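Local coordinates for DynE8 (Micromonospora chersina, PDB 4AMM), which forms the acyltransferase domain of an iterative enediyne polyketide synthase and probably loads acyl building blocks during assembly of the dynemicin chain, at residues Leu345-Pro350 with Ala365-Ala370; Asp143-Gln148 with Ala204-Thr209; Val305-Thr310 with Val320-Arg325. All blocks are in the same frame, centred on the assembly; numbering follows the deposited sequence.

Overall arrangement
Three contacts of the acyltransferase domain, none touching another, join strand to strand, helix to helix and loop to helix. Interaction 1 pairs strand 344-347 with outermost strand 365-367 of a five-stranded parallel sheet; interaction 3 uses the loop leaving strand 305-306 at the opposite border, their centres about 22 Å apart. Interaction 2 joins the first turn of helix 144-165 to the end of helix 191-206, its centre about 24 Å from that of interaction 1 and about 19 Å from that of interaction 3. Later turns of helix 144-165 cover interaction 1. Met205 of interaction 2 and Val309 of interaction 3 each lie near, without touching, a probable nucleophile elbow around Ser176; the nearest atoms of these two contacts are about 8 Å apart.

Interaction 1 of 3, residues Leu345-Pro350 with Ala365-Ala370; sequences LVEVGP and AVSLDA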
ATOM      1  N   LEU A 345      -2.103   3.929  -7.703  1.00 13.91           N
ATOM      2  CA  LEU A 345      -2.221   2.780  -6.802  1.00 12.66           C
ATOM      3  C   LEU A 345      -2.803   3.277  -5.500  1.00 11.95           C
ATOM      4  O   LEU A 345      -2.394   4.352  -5.006  1.00 12.33           O
ATOM      5  CB  LEU A 345      -0.816   2.208  -6.556  1.00 12.27           C
ATOM      6  CG  LEU A 345      -0.193   1.661  -7.804  1.00 13.56           C
ATOM      7  CD1 LEU A 345       1.284   1.545  -7.725  1.00 16.30           C
ATOM      8  CD2 LEU A 345      -0.828   0.320  -8.150  1.00 15.08           C
ATOM      9  N   VAL A 346      -3.691   2.543  -4.887  1.00 11.52           N
ATOM     10  CA  VAL A 346      -4.236   2.868  -3.602  1.00 11.84           C
ATOM     11  C   VAL A 346      -3.926   1.747  -2.645  1.00 12.33           C
ATOM     12  O   VAL A 346      -4.237   0.560  -2.902  1.00 12.09           O
ATOM     13  CB  VAL A 346      -5.813   3.055  -3.702  1.00 13.29           C
ATOM     14  CG1 VAL A 346      -6.370   3.292  -2.281  1.00 13.41           C
ATOM     15  CG2 VAL A 346      -6.074   4.272  -4.618  1.00 15.83           C
ATOM     16  N   GLU A 347      -3.236   2.071  -1.563  1.00 12.43           N
ATOM     17  CA  GLU A 347      -2.933   1.077  -0.506  1.00 12.55           C
ATOM     18  C   GLU A 347      -4.103   0.902   0.443  1.00 13.12           C
ATOM     19  O   GLU A 347      -4.693   1.901   0.932  1.00 14.98           O
ATOM     20  CB  GLU A 347      -1.627   1.542   0.188  1.00 13.30           C
ATOM     21  CG  GLU A 347      -1.149   0.600   1.306  1.00 17.21           C
ATOM     22  CD  GLU A 347       0.193   1.043   1.893  1.00 20.48           C
ATOM     23  OE1 GLU A 347       0.704   2.123   1.531  1.00 18.11           O
ATOM     24  OE2 GLU A 347       0.784   0.204   2.533  1.00 20.47           O
ATOM     25  N   VAL A 348      -4.442  -0.374   0.664  1.00 12.97           N
ATOM     26  CA  VAL A 348      -5.650  -0.762   1.471  1.00 15.37           C
ATOM     27  C   VAL A 348      -5.244  -1.515   2.750  1.00 17.53           C
ATOM     28  O   VAL A 348      -5.115  -2.737   2.790  1.00 18.00           O
ATOM     29  CB  VAL A 348      -6.498  -1.693   0.587  1.00 14.75           C
ATOM     30  CG1 VAL A 348      -7.886  -2.035   1.230  1.00 16.39           C
ATOM     31  CG2 VAL A 348      -6.792  -1.062  -0.780  1.00 18.55           C
ATOM     32  N   GLY A 349      -4.971  -0.762   3.800  1.00 19.21           N
ATOM     33  CA  GLY A 349      -4.392  -1.436   4.959  1.00 19.71           C
ATOM     34  C   GLY A 349      -3.900  -0.300   5.756  1.00 20.70           C
ATOM     35  O   GLY A 349      -4.053   0.913   5.423  1.00 21.47           O
ATOM     36  N   PRO A 350      -3.343  -0.670   6.915  1.00 19.28           N
ATOM     37  CA  PRO A 350      -2.845   0.313   7.840  1.00 19.44           C
ATOM     38  C   PRO A 350      -1.472   0.785   7.390  1.00 18.06           C
ATOM     39  O   PRO A 350      -0.707   0.006   6.842  1.00 19.81           O
ATOM     40  CB  PRO A 350      -2.731  -0.509   9.150  1.00 20.08           C
ATOM     41  CG  PRO A 350      -2.573  -1.904   8.766  1.00 19.63           C
ATOM     42  CD  PRO A 350      -3.159  -2.069   7.351  1.00 18.99           C
ATOM     43  N   ALA A 365       1.135   6.657  -5.768  1.00 13.85           N
ATOM     44  CA  ALA A 365       0.437   5.815  -4.831  1.00 14.37           C
ATOM     45  C   ALA A 365       0.021   6.634  -3.626  1.00 13.82           C
ATOM     46  O   ALA A 365       0.800   7.534  -3.140  1.00 17.84           O
ATOM     47  CB  ALA A 365       1.362   4.657  -4.392  1.00 14.43           C
ATOM     48  N   VAL A 366      -1.095   6.299  -3.026  1.00 13.37           N
ATOM     49  CA  VAL A 366      -1.594   6.916  -1.817  1.00 13.72           C
ATOM     50  C   VAL A 366      -2.229   5.877  -0.938  1.00 14.40           C
ATOM     51  O   VAL A 366      -2.771   4.885  -1.492  1.00 14.84           O
ATOM     52  CB  VAL A 366      -2.566   8.043  -2.200  1.00 16.09           C
ATOM     53  CG1 VAL A 366      -3.731   7.514  -2.944  1.00 16.54           C
ATOM     54  CG2 VAL A 366      -3.014   8.838  -0.996  1.00 19.96           C
ATOM     55  N   SER A 367      -2.165   5.963   0.376  1.00 13.51           N
ATOM     56  CA  SER A 367      -2.717   4.934   1.243  1.00 14.70           C
ATOM     57  C   SER A 367      -3.998   5.417   1.877  1.00 15.88           C
ATOM     58  O   SER A 367      -4.094   6.566   2.380  1.00 16.25           O
ATOM     59  CB  SER A 367      -1.686   4.612   2.356  1.00 15.27           C
ATOM     60  OG  SER A 367      -2.262   3.616   3.194  1.00 17.09           O
ATOM     61  N   LEU A 368      -4.996   4.547   1.954  1.00 13.69           N
ATOM     62  CA  LEU A 368      -6.180   4.784   2.753  1.00 14.22           C
ATOM     63  C   LEU A 368      -5.873   4.789   4.236  1.00 16.30           C
ATOM     64  O   LEU A 368      -6.721   5.296   4.985  1.00 17.67           O
ATOM     65  CB  LEU A 368      -7.191   3.653   2.495  1.00 15.63           C
ATOM     66  CG  LEU A 368      -7.940   3.812   1.190  1.00 16.11           C
ATOM     67  CD1 LEU A 368      -8.612   2.507   0.829  1.00 19.28           C
ATOM     68  CD2 LEU A 368      -9.021   4.955   1.260  1.00 17.93           C
ATOM     69  N   ASP A 369      -4.765   4.169   4.687  1.00 16.71           N
ATOM     70  CA  ASP A 369      -4.369   4.182   6.117  1.00 20.28           C
ATOM     71  C   ASP A 369      -5.511   3.699   7.001  1.00 20.85           C
ATOM     72  O   ASP A 369      -5.959   4.383   7.895  1.00 20.83           O
ATOM     73  CB  ASP A 369      -3.786   5.519   6.506  1.00 21.22           C
ATOM     74  CG  ASP A 369      -3.027   5.460   7.808  1.00 26.79           C
ATOM     75  OD1 ASP A 369      -2.766   4.338   8.366  1.00 28.17           O
ATOM     76  OD2 ASP A 369      -2.651   6.582   8.263  1.00 29.37           O
ATOM     77  N   ALA A 370      -6.054   2.536   6.648  1.00 20.68           N
ATOM     78  CA  ALA A 370      -7.252   1.989   7.321  1.00 24.05           C
ATOM     79  C   ALA A 370      -6.959   1.671   8.803  1.00 26.21           C
ATOM     80  O   ALA A 370      -5.934   1.087   9.125  1.00 27.77           O
ATOM     81  CB  ALA A 370      -7.772   0.727   6.619  1.00 23.83           C
TER
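Glu347 and Ser367 lie side by side on neighbouring parallel strands, the two ends of a beta-alpha-beta unit whose crossover is helix 353-360. Glu347 is fully extended, CG anti to the backbone N (chi1 -179°), and its carboxylate runs past Ser367, with OE1 3.5 Å from Ser367 CB. That is packing, not a bond: the two oxygens accept instead from Leu354 N and Ser355 N in the first turn of the crossover helix. Ser367 turns its hydroxyl toward the loop that follows, where OG accepts from Asp369 N at 3.0 Å, an ST turn, and also bonds to Gly351 O. Asp369 OD1 accepts from Gly351 N. On the same face as Glu347, Leu345 CB meets Ala365 CB at 3.9 Å. The other face is apolar: Val346 and Leu368 cross obliquely, CG1 of the valine 3.8 Å from CG of the leucine, beneath helix 376-387. The backbone ladder joins Leu345 O to Val366 N, Val366 O to Glu347 N at 2.9 Å, and Glu347 O to Leu368 N. Beyond the strands, Ala370 N donates to Gly349 O at 2.9 Å, from well above the carbonyl plane, 57° out of it. Backbone N-H groups at the start of a helix would probably stabilise the ionised form of Glu347, so that a buried carboxylate ties the strand to the first turn of the crossover helix.

Interaction 2 of 3, residues Asp143-Gln148 with Ala204-Thr209; sequences DTAVAQ and AMSAAT
Met205 meets Gln148 and Thr144 in a helix-to-helix contact of the acyltransferase domain, where the N-terminal turn of helix 144-165, with Asp143 at the N-cap and its OD1 weakly bonded to Ala145 N, packs on the closing turn of helix 191-206. Met205 lies near, without touching, the probable nucleophile elbow, and its chain traces the meeting. CB stands 4.2 Å from Thr144 CG2 and somewhat nearer to Gln148 NE2; CG passes the same nitrogen at 4.1 Å. SD then receives a weak hydrogen bond from Gln148 NE2, long at 3.4 Å but nearly straight (166°). There the chain bends, chi3 68°, and this turn leaves CE still beside NE2 at 4.0 Å. The Gln148 and Met205 side chains cross at about a right angle. Gln148 NE2 also donates to Thr144 OG1, which bonds to Gln106 NE2 as well, while OE1 is bonded to Arg201 NH1. With Thr144 and Arg201 as partners, and the weak bond to sulfur, the amide is probably restrained from flipping. Van der Waals packing completes the seam, Ala145 CB lying 4.0 Å from Ser206 CB, while Ser206 OG turns back to Glu203 O. Thr144 presents its methyl to the backbone of Ser206, CG2 lying 3.5 Å from Ser206 N.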
ATOM      1  N   ASP A 143       6.005  -7.777  17.036  1.00 26.98           N
ATOM      2  CA  ASP A 143       5.624  -9.121  17.618  1.00 25.62           C
ATOM      3  C   ASP A 143       4.678  -9.752  16.579  1.00 23.62           C
ATOM      4  O   ASP A 143       3.461  -9.418  16.506  1.00 22.24           O
ATOM      5  CB  ASP A 143       4.882  -8.995  18.942  1.00 29.35           C
ATOM      6  CG  ASP A 143       4.332 -10.334  19.463  1.00 32.40           C
ATOM      7  OD1 ASP A 143       4.237 -11.340  18.730  1.00 38.33           O
ATOM      8  OD2 ASP A 143       3.989 -10.393  20.670  1.00 46.00           O
ATOM      9  N   THR A 144       5.252 -10.641  15.767  1.00 19.76           N
ATOM     10  CA  THR A 144       4.583 -11.042  14.539  1.00 19.38           C
ATOM     11  C   THR A 144       3.277 -11.813  14.825  1.00 18.87           C
ATOM     12  O   THR A 144       2.316 -11.757  14.028  1.00 17.67           O
ATOM     13  CB  THR A 144       5.574 -11.791  13.590  1.00 20.07           C
ATOM     14  OG1 THR A 144       5.084 -11.713  12.230  1.00 21.13           O
ATOM     15  CG2 THR A 144       5.683 -13.251  13.870  1.00 22.10           C
ATOM     16  N   ALA A 145       3.153 -12.541  15.949  1.00 17.58           N
ATOM     17  CA  ALA A 145       1.918 -13.330  16.223  1.00 17.85           C
ATOM     18  C   ALA A 145       0.733 -12.367  16.456  1.00 17.35           C
ATOM     19  O   ALA A 145      -0.369 -12.725  16.226  1.00 18.93           O
ATOM     20  CB  ALA A 145       2.128 -14.228  17.438  1.00 18.73           C
ATOM     21  N   VAL A 146       1.031 -11.168  16.943  1.00 17.19           N
ATOM     22  CA  VAL A 146       0.004 -10.151  17.234  1.00 20.12           C
ATOM     23  C   VAL A 146      -0.150  -9.295  15.963  1.00 18.16           C
ATOM     24  O   VAL A 146      -1.292  -9.024  15.567  1.00 18.78           O
ATOM     25  CB  VAL A 146       0.420  -9.228  18.429  1.00 20.67           C
ATOM     26  CG1 VAL A 146      -0.517  -8.031  18.554  1.00 23.40           C
ATOM     27  CG2 VAL A 146       0.432 -10.048  19.758  1.00 25.39           C
ATOM     28  N   ALA A 147       0.932  -8.931  15.287  1.00 17.51           N
ATOM     29  CA  ALA A 147       0.853  -7.972  14.180  1.00 16.77           C
ATOM     30  C   ALA A 147       0.168  -8.550  12.975  1.00 15.62           C
ATOM     31  O   ALA A 147      -0.578  -7.769  12.306  1.00 17.08           O
ATOM     32  CB  ALA A 147       2.232  -7.515  13.817  1.00 18.60           C
ATOM     33  N   GLN A 148       0.394  -9.800  12.627  1.00 15.38           N
ATOM     34  CA  GLN A 148      -0.160 -10.306  11.368  1.00 14.59           C
ATOM     35  C   GLN A 148      -1.680 -10.252  11.372  1.00 14.91           C
ATOM     36  O   GLN A 148      -2.245  -9.655  10.403  1.00 14.34           O
ATOM     37  CB  GLN A 148       0.401 -11.681  11.019  1.00 14.37           C
ATOM     38  CG  GLN A 148       1.927 -11.629  10.706  1.00 15.69           C
ATOM     39  CD  GLN A 148       2.399 -12.844   9.991  1.00 16.52           C
ATOM     40  OE1 GLN A 148       1.682 -13.495   9.267  1.00 15.13           O
ATOM     41  NE2 GLN A 148       3.685 -13.219  10.232  1.00 19.79           N
ATOM     42  N   ALA A 204       2.817 -19.223  13.576  1.00 16.79           N
ATOM     43  CA  ALA A 204       3.890 -20.167  13.020  1.00 17.57           C
ATOM     44  C   ALA A 204       5.192 -19.353  12.850  1.00 17.70           C
ATOM     45  O   ALA A 204       6.288 -19.796  13.230  1.00 19.66           O
ATOM     46  CB  ALA A 204       3.447 -20.769  11.696  1.00 20.27           C
ATOM     47  N   MET A 205       5.102 -18.162  12.309  1.00 16.20           N
ATOM     48  CA  MET A 205       6.283 -17.376  11.972  1.00 16.50           C
ATOM     49  C   MET A 205       6.964 -16.785  13.199  1.00 17.25           C
ATOM     50  O   MET A 205       8.123 -16.395  13.108  1.00 17.29           O
ATOM     51  CB  MET A 205       5.953 -16.254  11.010  1.00 15.79           C
ATOM     52  CG  MET A 205       5.560 -16.834   9.612  1.00 16.96           C
ATOM     53  SD  MET A 205       5.087 -15.668   8.386  1.00 16.99           S
ATOM     54  CE  MET A 205       6.650 -14.864   8.127  1.00 20.37           C
ATOM     55  N   SER A 206       6.283 -16.700  14.343  1.00 16.67           N
ATOM     56  CA  SER A 206       6.886 -16.139  15.572  1.00 15.84           C
ATOM     57  C   SER A 206       7.814 -17.151  16.267  1.00 16.47           C
ATOM     58  O   SER A 206       8.628 -16.726  17.003  1.00 16.60           O
ATOM     59  CB  SER A 206       5.773 -15.742  16.548  1.00 18.72           C
ATOM     60  OG  SER A 206       5.154 -16.867  17.135  1.00 23.67           O
ATOM     61  N   ALA A 207       7.732 -18.426  15.950  1.00 15.13           N
ATOM     62  CA  ALA A 207       8.664 -19.458  16.518  1.00 15.61           C
ATOM     63  C   ALA A 207      10.099 -19.058  16.248  1.00 15.67           C
ATOM     64  O   ALA A 207      10.414 -18.533  15.164  1.00 15.93           O
ATOM     65  CB  ALA A 207       8.358 -20.801  15.905  1.00 17.17           C
ATOM     66  N   ALA A 208      11.030 -19.301  17.166  1.00 14.90           N
ATOM     67  CA  ALA A 208      12.395 -18.965  16.919  1.00 14.38           C
ATOM     68  C   ALA A 208      12.982 -19.720  15.778  1.00 13.43           C
ATOM     69  O   ALA A 208      12.615 -20.901  15.535  1.00 15.02           O
ATOM     70  CB  ALA A 208      13.188 -19.295  18.244  1.00 18.10           C
ATOM     71  N   THR A 209      13.875 -19.084  15.044  1.00 12.98           N
ATOM     72  CA  THR A 209      14.656 -19.783  14.058  1.00 13.42           C
ATOM     73  C   THR A 209      15.701 -20.687  14.770  1.00 12.66           C
ATOM     74  O   THR A 209      15.976 -20.481  15.989  1.00 13.45           O
ATOM     75  CB  THR A 209      15.333 -18.798  13.088  1.00 12.28           C
ATOM     76  OG1 THR A 209      16.078 -17.762  13.755  1.00 12.31           O
ATOM     77  CG2 THR A 209      14.306 -18.148  12.156  1.00 14.15           C
TER

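Interaction 3 of 3, residues Val305-Thr310 with Val320-Arg325; sequences VASTVT and VEVLVR
Val309 and Val322 make the apolar centre of this loop-to-helix contact, a worked case of a strand's outgoing loop packing on the helix that comes next in the chain. Val309 CB lies 3.7 Å from Val322 CG1, and CG2 rests on that same methyl. CG1, anti to the backbone N (chi1 -175°), reaches Val322 O at 3.6 Å and Arg325 CG at 4.0 Å. Thr310 adds a further van der Waals contact, its CG2 3.7 Å from Arg325 NH2. An alanine in place of Val309 would lack both methyls, which would probably open a gap beside Val322 O and Val322 CG1 and leave Arg325 CG without its neighbour. Among polar contacts, no direct hydrogen bond joins the segments; a water at the guanidinium edge, in its plane, accepts from Arg325 NE at 2.9 Å and makes a weak bond to Val309 O. The loop itself is shaped by Ser307, whose OG accepts from Val309 N at 2.9 Å, an ST turn, as well as from Thr310 N, and bonds to Glu179 OE2. Glu179, in helix 178-185, also touches Val309, while Val324 packs on helix 283-294, so helix 319-328 lies between that helix and the loop leaving edge strand 305-306.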
ATOM      1  N   VAL A 305      -4.816 -10.783  -9.457  1.00 15.04           N
ATOM      2  CA  VAL A 305      -3.829 -10.656  -8.350  1.00 14.52           C
ATOM      3  C   VAL A 305      -2.436 -10.858  -8.913  1.00 13.96           C
ATOM      4  O   VAL A 305      -2.177 -11.899  -9.501  1.00 14.97           O
ATOM      5  CB  VAL A 305      -4.129 -11.667  -7.275  1.00 14.68           C
ATOM      6  CG1 VAL A 305      -3.054 -11.483  -6.116  1.00 16.66           C
ATOM      7  CG2 VAL A 305      -5.471 -11.434  -6.655  1.00 14.72           C
ATOM      8  N   ALA A 306      -1.535  -9.853  -8.826  1.00 12.61           N
ATOM      9  CA  ALA A 306      -0.144 -10.002  -9.233  1.00 12.43           C
ATOM     10  C   ALA A 306       0.594 -10.531  -7.996  1.00 12.94           C
ATOM     11  O   ALA A 306       0.628  -9.826  -6.981  1.00 14.23           O
ATOM     12  CB  ALA A 306       0.408  -8.633  -9.639  1.00 14.78           C
ATOM     13  N   SER A 307       1.081 -11.745  -8.049  1.00 12.09           N
ATOM     14  CA  SER A 307       1.654 -12.418  -6.872  1.00 11.32           C
ATOM     15  C   SER A 307       3.081 -11.915  -6.646  1.00 12.02           C
ATOM     16  O   SER A 307       3.927 -11.885  -7.505  1.00 12.01           O
ATOM     17  CB  SER A 307       1.699 -13.882  -7.164  1.00 13.21           C
ATOM     18  OG  SER A 307       2.316 -14.591  -6.039  1.00 13.30           O
ATOM     19  N   THR A 308       3.326 -11.630  -5.364  1.00 11.42           N
ATOM     20  CA  THR A 308       4.704 -11.391  -4.887  1.00 11.19           C
ATOM     21  C   THR A 308       5.383 -12.681  -4.449  1.00 11.75           C
ATOM     22  O   THR A 308       6.526 -12.653  -3.961  1.00 11.34           O
ATOM     23  CB  THR A 308       4.786 -10.362  -3.747  1.00 11.05           C
ATOM     24  OG1 THR A 308       4.163 -10.826  -2.556  1.00 12.18           O
ATOM     25  CG2 THR A 308       4.211  -9.025  -4.218  1.00 12.99           C
ATOM     26  N   VAL A 309       4.754 -13.824  -4.706  1.00 12.50           N
ATOM     27  CA  VAL A 309       5.453 -15.128  -4.529  1.00 12.57           C
ATOM     28  C   VAL A 309       6.038 -15.572  -5.861  1.00 12.61           C
ATOM     29  O   VAL A 309       7.168 -15.930  -6.001  1.00 14.39           O
ATOM     30  CB  VAL A 309       4.500 -16.218  -3.998  1.00 11.96           C
ATOM     31  CG1 VAL A 309       5.284 -17.502  -3.707  1.00 12.54           C
ATOM     32  CG2 VAL A 309       3.815 -15.757  -2.742  1.00 13.61           C
ATOM     33  N   THR A 310       5.190 -15.504  -6.906  1.00 14.79           N
ATOM     34  CA  THR A 310       5.590 -15.959  -8.265  1.00 15.57           C
ATOM     35  C   THR A 310       6.059 -14.860  -9.141  1.00 14.14           C
ATOM     36  O   THR A 310       6.799 -15.116 -10.116  1.00 16.36           O
ATOM     37  CB  THR A 310       4.451 -16.642  -8.978  1.00 16.61           C
ATOM     38  OG1 THR A 310       3.422 -15.704  -9.175  1.00 16.73           O
ATOM     39  CG2 THR A 310       3.892 -17.811  -8.137  1.00 20.15           C
ATOM     40  N   VAL A 320      -2.434 -23.338  -1.326  1.00 17.92           N
ATOM     41  CA  VAL A 320      -1.686 -23.910  -0.251  1.00 17.86           C
ATOM     42  C   VAL A 320      -0.212 -23.970  -0.657  1.00 17.97           C
ATOM     43  O   VAL A 320       0.693 -23.537   0.130  1.00 17.38           O
ATOM     44  CB  VAL A 320      -2.177 -25.312   0.077  1.00 19.50           C
ATOM     45  CG1 VAL A 320      -1.275 -25.897   1.139  1.00 19.55           C
ATOM     46  CG2 VAL A 320      -3.589 -25.243   0.585  1.00 22.99           C
ATOM     47  N   GLU A 321       0.106 -24.430  -1.852  1.00 16.48           N
ATOM     48  CA  GLU A 321       1.503 -24.515  -2.222  1.00 16.46           C
ATOM     49  C   GLU A 321       2.146 -23.109  -2.304  1.00 15.61           C
ATOM     50  O   GLU A 321       3.312 -22.967  -1.930  1.00 16.28           O
ATOM     51  CB  GLU A 321       1.655 -25.206  -3.595  1.00 17.68           C
ATOM     52  CG  GLU A 321       1.108 -26.667  -3.657  1.00 22.36           C
ATOM     53  CD  GLU A 321       1.673 -27.560  -2.551  1.00 27.13           C
ATOM     54  OE1 GLU A 321       2.850 -27.372  -2.143  1.00 32.60           O
ATOM     55  OE2 GLU A 321       0.935 -28.446  -2.059  1.00 32.35           O
ATOM     56  N   VAL A 322       1.426 -22.155  -2.877  1.00 15.83           N
ATOM     57  CA  VAL A 322       1.991 -20.825  -3.092  1.00 15.50           C
ATOM     58  C   VAL A 322       2.192 -20.183  -1.744  1.00 14.63           C
ATOM     59  O   VAL A 322       3.306 -19.586  -1.496  1.00 13.93           O
ATOM     60  CB  VAL A 322       1.046 -19.943  -3.938  1.00 14.57           C
ATOM     61  CG1 VAL A 322       1.558 -18.495  -4.053  1.00 15.77           C
ATOM     62  CG2 VAL A 322       0.958 -20.426  -5.355  1.00 18.99           C
ATOM     63  N   LEU A 323       1.257 -20.264  -0.814  1.00 14.29           N
ATOM     64  CA  LEU A 323       1.383 -19.549   0.483  1.00 15.06           C
ATOM     65  C   LEU A 323       2.396 -20.271   1.317  1.00 14.19           C
ATOM     66  O   LEU A 323       2.968 -19.637   2.222  1.00 16.12           O
ATOM     67  CB  LEU A 323      -0.015 -19.377   1.182  1.00 15.26           C
ATOM     68  CG  LEU A 323      -0.879 -18.416   0.360  1.00 19.02           C
ATOM     69  CD1 LEU A 323      -2.203 -18.200   1.091  1.00 24.56           C
ATOM     70  CD2 LEU A 323      -0.195 -17.010   0.091  1.00 17.69           C
ATOM     71  N   VAL A 324       2.699 -21.541   1.116  1.00 15.13           N
ATOM     72  CA  VAL A 324       3.756 -22.232   1.870  1.00 14.66           C
ATOM     73  C   VAL A 324       5.089 -21.810   1.321  1.00 14.42           C
ATOM     74  O   VAL A 324       5.962 -21.386   2.152  1.00 15.06           O
ATOM     75  CB  VAL A 324       3.558 -23.797   1.812  1.00 18.24           C
ATOM     76  CG1 VAL A 324       4.743 -24.465   2.339  1.00 19.08           C
ATOM     77  CG2 VAL A 324       2.314 -24.209   2.687  1.00 18.85           C
ATOM     78  N   ARG A 325       5.372 -21.890   0.034  1.00 13.70           N
ATOM     79  CA  ARG A 325       6.653 -21.427  -0.484  1.00 14.16           C
ATOM     80  C   ARG A 325       6.838 -19.927  -0.354  1.00 13.02           C
ATOM     81  O   ARG A 325       7.987 -19.471  -0.468  1.00 13.59           O
ATOM     82  CB  ARG A 325       6.956 -21.956  -1.881  1.00 15.88           C
ATOM     83  CG  ARG A 325       6.181 -21.317  -2.966  1.00 15.95           C
ATOM     84  CD  ARG A 325       6.841 -21.790  -4.279  1.00 17.42           C
ATOM     85  NE  ARG A 325       6.134 -21.308  -5.485  1.00 18.84           N
ATOM     86  CZ  ARG A 325       5.078 -21.893  -6.038  1.00 20.90           C
ATOM     87  NH1 ARG A 325       4.555 -23.020  -5.590  1.00 20.79           N
ATOM     88  NH2 ARG A 325       4.605 -21.352  -7.179  1.00 25.13           N
TER
HETATM   89  O   HOH W   1       7.429 -19.207  -6.930  1.00 25.84           O